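Local coordinates for protein fructosyl amine: oxygen oxidoreductase (Aspergillus fumigatus, PDB 3DJE) that oxidatively deglycates fructosyl amino acids with molecular oxygen, using bound flavin-adenine dinucleotide as its redox cofactor, at residues C101-E104 and G105-L109; L124-P127 and E128-R131; G141-P144 and G145-G148. All coordinates share one frame; numbering follows the deposited sequence.

Contact 1 of 3, residues C101-E104 and G105-L109; sequences CSQE and GLDRL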
ATOM      1  N   CYS A 101      15.775 -16.497  -3.014  1.00 17.48           N
ATOM      2  CA  CYS A 101      16.959 -17.110  -3.637  1.00 19.07           C
ATOM      3  C   CYS A 101      18.128 -17.320  -2.665  1.00 19.26           C
ATOM      4  O   CYS A 101      18.707 -18.421  -2.592  1.00 20.62           O
ATOM      5  CB  CYS A 101      17.430 -16.257  -4.800  1.00 19.41           C
ATOM      6  SG  CYS A 101      16.250 -16.138  -6.136  1.00 21.60           S
ATOM      7  N   SER A 102      18.484 -16.266  -1.942  1.00 20.00           N
ATOM      8  CA  SER A 102      19.639 -16.297  -1.039  1.00 20.20           C
ATOM      9  C   SER A 102      19.281 -16.904   0.314  1.00 20.90           C
ATOM     10  O   SER A 102      18.094 -17.049   0.656  1.00 20.48           O
ATOM     11  CB  SER A 102      20.203 -14.880  -0.863  1.00 19.91           C
ATOM     12  OG  SER A 102      19.373 -14.098  -0.011  1.00 20.40           O
ATOM     13  N   GLN A 103      20.293 -17.256   1.102  1.00 21.50           N
ATOM     14  CA  GLN A 103      20.019 -17.782   2.433  1.00 22.35           C
ATOM     15  C   GLN A 103      19.306 -16.750   3.301  1.00 21.94           C
ATOM     16  O   GLN A 103      18.349 -17.089   4.000  1.00 22.10           O
ATOM     17  CB  GLN A 103      21.278 -18.299   3.133  1.00 23.16           C
ATOM     18  CG  GLN A 103      20.969 -19.075   4.424  1.00 25.72           C
ATOM     19  CD  GLN A 103      19.952 -20.197   4.210  1.00 28.86           C
ATOM     20  OE1 GLN A 103      20.223 -21.169   3.499  1.00 31.68           O
ATOM     21  NE2 GLN A 103      18.777 -20.060   4.817  1.00 29.39           N
ATOM     22  N   GLU A 104      19.757 -15.495   3.240  1.00 21.91           N
ATOM     23  CA  GLU A 104      19.081 -14.418   3.975  1.00 22.52           C
ATOM     24  C   GLU A 104      17.642 -14.209   3.486  1.00 20.68           C
ATOM     25  O   GLU A 104      16.737 -14.004   4.291  1.00 20.24           O
ATOM     26  CB  GLU A 104      19.863 -13.107   3.894  1.00 22.69           C
ATOM     27  CG  GLU A 104      19.477 -12.131   4.993  1.00 25.55           C
ATOM     28  CD  GLU A 104      20.358 -10.894   5.076  1.00 25.85           C
ATOM     29  OE1 GLU A 104      21.203 -10.669   4.171  1.00 30.67           O
ATOM     30  OE2 GLU A 104      20.195 -10.137   6.065  1.00 31.00           O
ATOM     31  N   GLY A 105      17.445 -14.273   2.172  1.00 19.66           N
ATOM     32  CA  GLY A 105      16.099 -14.181   1.583  1.00 18.54           C
ATOM     33  C   GLY A 105      15.205 -15.328   2.036  1.00 18.22           C
ATOM     34  O   GLY A 105      14.043 -15.111   2.387  1.00 17.43           O
ATOM     35  N   LEU A 106      15.744 -16.553   2.035  1.00 17.59           N
ATOM     36  CA  LEU A 106      14.977 -17.732   2.458  1.00 17.71           C
ATOM     37  C   LEU A 106      14.632 -17.733   3.957  1.00 18.06           C
ATOM     38  O   LEU A 106      13.560 -18.219   4.363  1.00 17.47           O
ATOM     39  CB  LEU A 106      15.678 -19.035   2.021  1.00 18.13           C
ATOM     40  CG  LEU A 106      15.676 -19.286   0.505  1.00 18.68           C
ATOM     41  CD1 LEU A 106      16.648 -20.396   0.137  1.00 21.08           C
ATOM     42  CD2 LEU A 106      14.295 -19.588  -0.087  1.00 19.82           C
ATOM     43  N   ASP A 107      15.523 -17.174   4.778  1.00 18.54           N
ATOM     44  CA  ASP A 107      15.216 -16.968   6.186  1.00 19.17           C
ATOM     45  C   ASP A 107      14.025 -16.025   6.315  1.00 18.51           C
ATOM     46  O   ASP A 107      13.065 -16.318   7.034  1.00 18.77           O
ATOM     47  CB  ASP A 107      16.423 -16.413   6.955  1.00 20.14           C
ATOM     48  CG  ASP A 107      17.558 -17.424   7.087  1.00 22.84           C
ATOM     49  OD1 ASP A 107      17.340 -18.628   6.807  1.00 27.24           O
ATOM     50  OD2 ASP A 107      18.682 -17.007   7.470  1.00 26.62           O
ATOM     51  N   ARG A 108      14.074 -14.911   5.588  1.00 17.35           N
ATOM     52  CA  ARG A 108      12.970 -13.945   5.609  1.00 16.85           C
ATOM     53  C   ARG A 108      11.683 -14.588   5.088  1.00 16.21           C
ATOM     54  O   ARG A 108      10.606 -14.388   5.645  1.00 15.99           O
ATOM     55  CB  ARG A 108      13.325 -12.705   4.785  1.00 16.96           C
ATOM     56  CG  ARG A 108      12.222 -11.644   4.689  1.00 18.68           C
ATOM     57  CD  ARG A 108      11.893 -11.021   6.039  1.00 20.02           C
ATOM     58  NE  ARG A 108      11.015  -9.860   5.877  1.00 22.61           N
ATOM     59  CZ  ARG A 108      10.296  -9.305   6.850  1.00 24.73           C
ATOM     60  NH1 ARG A 108      10.347  -9.789   8.083  1.00 25.03           N
ATOM     61  NH2 ARG A 108       9.530  -8.250   6.588  1.00 26.17           N
ATOM     62  N   LEU A 109      11.810 -15.382   4.031  1.00 15.85           N
ATOM     63  CA  LEU A 109      10.666 -16.096   3.472  1.00 15.59           C
ATOM     64  C   LEU A 109       9.986 -16.991   4.523  1.00 15.53           C
ATOM     65  O   LEU A 109       8.755 -17.070   4.587  1.00 15.74           O
ATOM     66  CB  LEU A 109      11.112 -16.921   2.262  1.00 15.65           C
ATOM     67  CG  LEU A 109       9.967 -17.526   1.445  1.00 15.72           C
ATOM     68  CD1 LEU A 109       9.149 -16.434   0.743  1.00 18.70           C
ATOM     69  CD2 LEU A 109      10.483 -18.539   0.428  1.00 15.59           C
TER
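Ser102 and Gly105 meet where helix 103-113 begins, and their bond illustrates how a side chain closes off the first turn of a helix. OG of Ser102 accepts from Gly105 N at 2.9 Å, the classic serine N-cap. The hydroxyl is turned in over its own main chain, between the backbone N and the carbonyl carbon (chi1 75°), which brings it round to face the amide three residues on.

The main-chain bonds start at the same residue. Leu106 N donates to Ser102 O at 2.8 Å, Asp107 N to Gln103 O at 2.9 Å and Arg108 N to Glu104 O at 3.1 Å, so the regular i to i+4 pattern is established from the cap onward.

A single polar side-chain pair runs beside this pattern on the exposed flank. NE2 of Gln103 reaches OD1 of Asp107 at 2.8 Å, one turn further on. The Gln103 chain bends at chi2 (53°) to bring its amide alongside the helix. The carboxylate oxygen lies close to the amide plane, yet the donor arrives from above the carboxylate plane, and the bond is bent, with an N-H...O angle of 140°.

The Leu106 side chain lies along the carbonyls before the helix, CG 3.3 Å from Ser102 O; its packing is with Ala100 and Lys147. Just ahead of the helix, the carboxylate of Glu261 accepts from the backbone amides of Cys101 and Ser102. With two N-H groups directed at it beside the amino end of a helix, Glu261 would probably be favoured in its negatively charged form.

Contact 2 of 3, residues L124-P127 and E128-R131; sequences LTRP and EQFR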
ATOM      1  N   LEU A 124       8.367 -25.592  -3.783  1.00 18.66           N
ATOM      2  CA  LEU A 124       8.943 -25.626  -5.130  1.00 19.37           C
ATOM      3  C   LEU A 124      10.436 -25.365  -5.054  1.00 19.44           C
ATOM      4  O   LEU A 124      10.866 -24.366  -4.471  1.00 19.13           O
ATOM      5  CB  LEU A 124       8.299 -24.585  -6.053  1.00 19.32           C
ATOM      6  CG  LEU A 124       6.847 -24.745  -6.515  1.00 20.03           C
ATOM      7  CD1 LEU A 124       5.873 -24.445  -5.433  1.00 23.29           C
ATOM      8  CD2 LEU A 124       6.581 -23.811  -7.694  1.00 20.38           C
ATOM      9  N   THR A 125      11.220 -26.263  -5.652  1.00 19.98           N
ATOM     10  CA  THR A 125      12.681 -26.182  -5.600  1.00 21.52           C
ATOM     11  C   THR A 125      13.350 -26.369  -6.964  1.00 21.78           C
ATOM     12  O   THR A 125      14.561 -26.157  -7.090  1.00 22.33           O
ATOM     13  CB  THR A 125      13.271 -27.248  -4.643  1.00 21.83           C
ATOM     14  OG1 THR A 125      12.828 -28.549  -5.064  1.00 23.31           O
ATOM     15  CG2 THR A 125      12.838 -26.993  -3.195  1.00 23.21           C
ATOM     16  N   ARG A 126      12.574 -26.776  -7.968  1.00 22.07           N
ATOM     17  CA  ARG A 126      13.105 -27.040  -9.315  1.00 23.02           C
ATOM     18  C   ARG A 126      12.439 -26.136 -10.347  1.00 22.43           C
ATOM     19  O   ARG A 126      11.229 -25.919 -10.264  1.00 22.16           O
ATOM     20  CB  ARG A 126      12.862 -28.504  -9.715  1.00 22.86           C
ATOM     21  CG  ARG A 126      13.494 -29.541  -8.797  1.00 24.79           C
ATOM     22  CD  ARG A 126      13.289 -30.959  -9.321  1.00 25.61           C
ATOM     23  NE  ARG A 126      11.886 -31.285  -9.605  1.00 30.36           N
ATOM     24  CZ  ARG A 126      10.986 -31.656  -8.694  1.00 32.11           C
ATOM     25  NH1 ARG A 126      11.311 -31.750  -7.405  1.00 34.43           N
ATOM     26  NH2 ARG A 126       9.747 -31.929  -9.075  1.00 33.21           N
ATOM     27  N   PRO A 127      13.216 -25.616 -11.324  1.00 22.47           N
ATOM     28  CA  PRO A 127      12.654 -24.741 -12.375  1.00 22.18           C
ATOM     29  C   PRO A 127      11.370 -25.265 -13.036  1.00 22.45           C
ATOM     30  O   PRO A 127      10.423 -24.495 -13.211  1.00 22.38           O
ATOM     31  CB  PRO A 127      13.805 -24.604 -13.381  1.00 22.36           C
ATOM     32  CG  PRO A 127      15.034 -24.747 -12.539  1.00 22.48           C
ATOM     33  CD  PRO A 127      14.675 -25.779 -11.479  1.00 22.43           C
ATOM     34  N   GLU A 128      11.318 -26.557 -13.374  1.00 22.27           N
ATOM     35  CA  GLU A 128      10.116 -27.139 -13.997  1.00 22.66           C
ATOM     36  C   GLU A 128       8.849 -26.965 -13.147  1.00 21.42           C
ATOM     37  O   GLU A 128       7.744 -26.854 -13.682  1.00 21.33           O
ATOM     38  CB  GLU A 128      10.329 -28.622 -14.339  1.00 22.81           C
ATOM     39  CG  GLU A 128      10.511 -29.517 -13.113  1.00 24.87           C
ATOM     40  CD  GLU A 128      10.683 -30.991 -13.456  1.00 26.45           C
ATOM     41  OE1 GLU A 128      10.338 -31.397 -14.592  1.00 31.69           O
ATOM     42  OE2 GLU A 128      11.165 -31.745 -12.572  1.00 31.82           O
ATOM     43  N   GLN A 129       9.011 -26.934 -11.827  1.00 19.86           N
ATOM     44  CA  GLN A 129       7.865 -26.782 -10.935  1.00 19.42           C
ATOM     45  C   GLN A 129       7.276 -25.380 -11.060  1.00 18.78           C
ATOM     46  O   GLN A 129       6.057 -25.198 -10.990  1.00 19.12           O
ATOM     47  CB  GLN A 129       8.258 -27.034  -9.487  1.00 19.01           C
ATOM     48  CG  GLN A 129       8.560 -28.481  -9.141  1.00 20.26           C
ATOM     49  CD  GLN A 129       8.981 -28.591  -7.692  1.00 21.61           C
ATOM     50  OE1 GLN A 129      10.038 -28.106  -7.311  1.00 22.65           O
ATOM     51  NE2 GLN A 129       8.139 -29.203  -6.869  1.00 25.44           N
ATOM     52  N   PHE A 130       8.152 -24.399 -11.234  1.00 18.19           N
ATOM     53  CA  PHE A 130       7.728 -23.010 -11.393  1.00 17.68           C
ATOM     54  C   PHE A 130       7.030 -22.828 -12.729  1.00 17.52           C
ATOM     55  O   PHE A 130       5.999 -22.164 -12.810  1.00 17.30           O
ATOM     56  CB  PHE A 130       8.922 -22.062 -11.270  1.00 17.37           C
ATOM     57  CG  PHE A 130       9.483 -21.982  -9.876  1.00 16.71           C
ATOM     58  CD1 PHE A 130       8.980 -21.053  -8.958  1.00 16.54           C
ATOM     59  CD2 PHE A 130      10.494 -22.842  -9.465  1.00 17.33           C
ATOM     60  CE1 PHE A 130       9.481 -20.978  -7.656  1.00 14.46           C
ATOM     61  CE2 PHE A 130      11.011 -22.772  -8.165  1.00 17.19           C
ATOM     62  CZ  PHE A 130      10.493 -21.837  -7.248  1.00 16.06           C
ATOM     63  N   ARG A 131       7.584 -23.441 -13.775  1.00 18.24           N
ATOM     64  CA  ARG A 131       7.002 -23.303 -15.116  1.00 18.65           C
ATOM     65  C   ARG A 131       5.593 -23.867 -15.173  1.00 18.83           C
ATOM     66  O   ARG A 131       4.752 -23.355 -15.913  1.00 19.45           O
ATOM     67  CB  ARG A 131       7.865 -23.989 -16.179  1.00 19.03           C
ATOM     68  CG  ARG A 131       9.203 -23.346 -16.364  1.00 19.38           C
ATOM     69  CD  ARG A 131       9.846 -23.802 -17.658  1.00 21.88           C
ATOM     70  NE  ARG A 131      11.281 -23.603 -17.558  1.00 24.36           N
ATOM     71  CZ  ARG A 131      12.158 -24.551 -17.245  1.00 25.14           C
ATOM     72  NH1 ARG A 131      11.768 -25.809 -17.052  1.00 24.88           N
ATOM     73  NH2 ARG A 131      13.442 -24.236 -17.154  1.00 25.13           N
TER
HETATM   74  O   HOH W   1      10.336 -29.482  -4.307  1.00 32.45           O
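Glu128, the second residue of helix 127-131, turns its carboxylate back to Arg126. Its OE2 accepts from Arg126 NE through the anti lone pair at 3.1 Å, a salt bridge near the guanidinium plane, with the carboxylate almost perpendicular to that group (84°).

Extended beyond CG, the side chain of Gln129 carries OE1 back to the chain before the helix, where the oxygen receives two amides: Thr125 N at 2.7 Å and Arg126 N at 2.9 Å, the latter in the carbonyl plane. Water 1, paired with Thr125 OG1, adds a weak third bond. NE2 makes a weak hydrogen bond with Glu123 O. The Gln129 amide also stacks against one face of the Arg126 guanidinium, the planes 13° apart and CD 3.6 Å from the guanidinium plane. With Arg126 as N-cap, this N3 side chain bonded to the N-cap amide resembles one half of a capping box; the backbone supplies the return bond, Gln129 N donating to Arg126 O at 2.9 Å.

Phe130 points its ring into the interior, where CD2 of Leu124 lies over one face, 4.0 Å from the centroid, in a CH-pi contact. Arg126 O approaches the ring edge, and Phe143 meets this ring too.

Arg131 donates its backbone N to Pro127 O at 3.1 Å. Its guanidinium has a face over Pro127 CB, while NE bonds Gly141 O and NH2 forms a salt bridge with Asp142.

Contact 3 of 3, residues G141-P144 and G145-G148; sequences GDFP and GWKG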
ATOM      1  N   GLY A 141      10.844 -19.025 -18.323  1.00 19.33           N
ATOM      2  CA  GLY A 141      12.161 -18.778 -17.741  1.00 19.33           C
ATOM      3  C   GLY A 141      12.744 -19.921 -16.933  1.00 19.27           C
ATOM      4  O   GLY A 141      12.085 -20.942 -16.700  1.00 19.03           O
ATOM      5  N   ASP A 142      13.990 -19.735 -16.502  1.00 19.37           N
ATOM      6  CA  ASP A 142      14.730 -20.785 -15.801  1.00 19.94           C
ATOM      7  C   ASP A 142      14.688 -20.665 -14.282  1.00 19.36           C
ATOM      8  O   ASP A 142      15.216 -21.528 -13.574  1.00 19.31           O
ATOM      9  CB  ASP A 142      16.182 -20.826 -16.288  1.00 20.58           C
ATOM     10  CG  ASP A 142      16.309 -21.355 -17.709  1.00 22.92           C
ATOM     11  OD1 ASP A 142      15.343 -21.954 -18.231  1.00 25.59           O
ATOM     12  OD2 ASP A 142      17.386 -21.157 -18.313  1.00 27.10           O
ATOM     13  N   PHE A 143      14.068 -19.593 -13.779  1.00 18.72           N
ATOM     14  CA  PHE A 143      13.899 -19.396 -12.334  1.00 18.44           C
ATOM     15  C   PHE A 143      15.168 -19.760 -11.535  1.00 18.46           C
ATOM     16  O   PHE A 143      15.116 -20.580 -10.619  1.00 18.24           O
ATOM     17  CB  PHE A 143      12.696 -20.213 -11.848  1.00 17.84           C
ATOM     18  CG  PHE A 143      11.380 -19.763 -12.435  1.00 17.57           C
ATOM     19  CD1 PHE A 143      10.570 -18.858 -11.742  1.00 16.84           C
ATOM     20  CD2 PHE A 143      10.941 -20.239 -13.671  1.00 16.22           C
ATOM     21  CE1 PHE A 143       9.341 -18.430 -12.273  1.00 15.83           C
ATOM     22  CE2 PHE A 143       9.710 -19.820 -14.207  1.00 16.86           C
ATOM     23  CZ  PHE A 143       8.912 -18.911 -13.504  1.00 17.27           C
ATOM     24  N   PRO A 144      16.315 -19.151 -11.892  1.00 19.01           N
ATOM     25  CA  PRO A 144      17.593 -19.624 -11.348  1.00 19.63           C
ATOM     26  C   PRO A 144      17.712 -19.418  -9.841  1.00 19.18           C
ATOM     27  O   PRO A 144      17.641 -18.288  -9.348  1.00 20.17           O
ATOM     28  CB  PRO A 144      18.639 -18.791 -12.099  1.00 19.60           C
ATOM     29  CG  PRO A 144      17.914 -17.575 -12.561  1.00 20.63           C
ATOM     30  CD  PRO A 144      16.479 -17.989 -12.782  1.00 19.39           C
ATOM     31  N   GLY A 145      17.872 -20.521  -9.120  1.00 19.32           N
ATOM     32  CA  GLY A 145      17.992 -20.494  -7.671  1.00 18.66           C
ATOM     33  C   GLY A 145      16.705 -20.199  -6.906  1.00 18.06           C
ATOM     34  O   GLY A 145      16.735 -20.112  -5.682  1.00 18.57           O
ATOM     35  N   TRP A 146      15.581 -20.024  -7.607  1.00 17.08           N
ATOM     36  CA  TRP A 146      14.307 -19.755  -6.912  1.00 16.17           C
ATOM     37  C   TRP A 146      13.880 -20.967  -6.095  1.00 16.23           C
ATOM     38  O   TRP A 146      13.927 -22.098  -6.580  1.00 16.22           O
ATOM     39  CB  TRP A 146      13.187 -19.434  -7.900  1.00 15.26           C
ATOM     40  CG  TRP A 146      13.248 -18.102  -8.569  1.00 15.06           C
ATOM     41  CD1 TRP A 146      14.353 -17.478  -9.097  1.00 15.81           C
ATOM     42  CD2 TRP A 146      12.136 -17.245  -8.845  1.00 15.25           C
ATOM     43  NE1 TRP A 146      13.992 -16.279  -9.669  1.00 15.82           N
ATOM     44  CE2 TRP A 146      12.636 -16.112  -9.528  1.00 16.47           C
ATOM     45  CE3 TRP A 146      10.762 -17.317  -8.563  1.00 16.25           C
ATOM     46  CZ2 TRP A 146      11.805 -15.055  -9.937  1.00 15.75           C
ATOM     47  CZ3 TRP A 146       9.937 -16.272  -8.979  1.00 14.83           C
ATOM     48  CH2 TRP A 146      10.459 -15.158  -9.649  1.00 14.18           C
ATOM     49  N   LYS A 147      13.469 -20.721  -4.854  1.00 15.90           N
ATOM     50  CA  LYS A 147      12.884 -21.733  -4.008  1.00 16.17           C
ATOM     51  C   LYS A 147      11.713 -21.077  -3.313  1.00 15.30           C
ATOM     52  O   LYS A 147      11.823 -19.936  -2.855  1.00 14.91           O
ATOM     53  CB  LYS A 147      13.877 -22.197  -2.947  1.00 16.83           C
ATOM     54  CG  LYS A 147      13.378 -23.379  -2.139  1.00 20.91           C
ATOM     55  CD  LYS A 147      14.351 -23.777  -1.038  1.00 26.10           C
ATOM     56  CE  LYS A 147      13.733 -24.841  -0.135  1.00 27.98           C
ATOM     57  NZ  LYS A 147      12.704 -24.280   0.778  1.00 31.76           N
ATOM     58  N   GLY A 148      10.600 -21.779  -3.201  1.00 14.83           N
ATOM     59  CA  GLY A 148       9.461 -21.130  -2.569  1.00 14.69           C
ATOM     60  C   GLY A 148       8.301 -22.021  -2.241  1.00 14.50           C
ATOM     61  O   GLY A 148       8.411 -23.256  -2.288  1.00 14.10           O
TER
HETATM   62  O   HOH W   2      14.427 -23.044  -9.327  1.00 22.53           O
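Phe143 and Trp146, the outer residues of a tight turn, press their rings together on its buried side. They form a T-shaped pair, the edge of Phe143 directed at the face of the indole, with planes at 89° and centroids of the two six-membered rings 5.0 Å apart. The nearest carbons are CD1 of Phe143 and CE3 of Trp146, at 3.5 Å. Further back, CB of Phe143 lies over the five-membered ring, 4.2 Å from its centroid, adding a CH-pi contact. Other elements finish the enclosure: Leu316 and Thr320 of helix 307-320 pack on the indole, and NE1 donates to Glu319 OE1.

The opposite character belongs to Pro144 and Gly145, which form the exposed corner. Little side-chain packing occurs there; Pro144 CD only approaches Trp146 CD1, at 4.3 Å, while Pro144 O lies at the indole edge, near its plane. The turn itself is closed at its base by the main chain: Trp146 N donates to Phe143 O at 3.1 Å, reaching it from above the carbonyl plane rather than along a lone pair. Water 2 strengthens the closure, donating to Phe143 O and to Trp146 O, each at 2.9 Å.

Gly145 has a positive phi of 73°, the conformation that glycine adopts readily at the third position of a type II beta turn, and this is such a turn, running from Phe143 to Trp146 and leading into strand 147-151.

Overall arrangement
The three contacts follow in series along the chain and come together on one flank of the molecule, around the sheet containing strands 96-100, 122-124 and 147-151. Contacts 2 and 3 are close neighbours, centres about 7 Å apart: Leu124 N probably bonds Gly148 O, and Phe130 CE2 packs against Trp146 O. Contact 1 touches contact 3 through Leu106 and Leu109, which rest on Lys147 O, and through Cys101 SG beside Trp146; from contact 2 it stays apart, nearest atoms about 7 Å away. Contact 1 also lies toward the active site: the Arg108 side chain, hydrogen-bonded to Tyr60 O of the pocket, is about 8 Å from the fructosyl ligand and about 13 Å from the flavin.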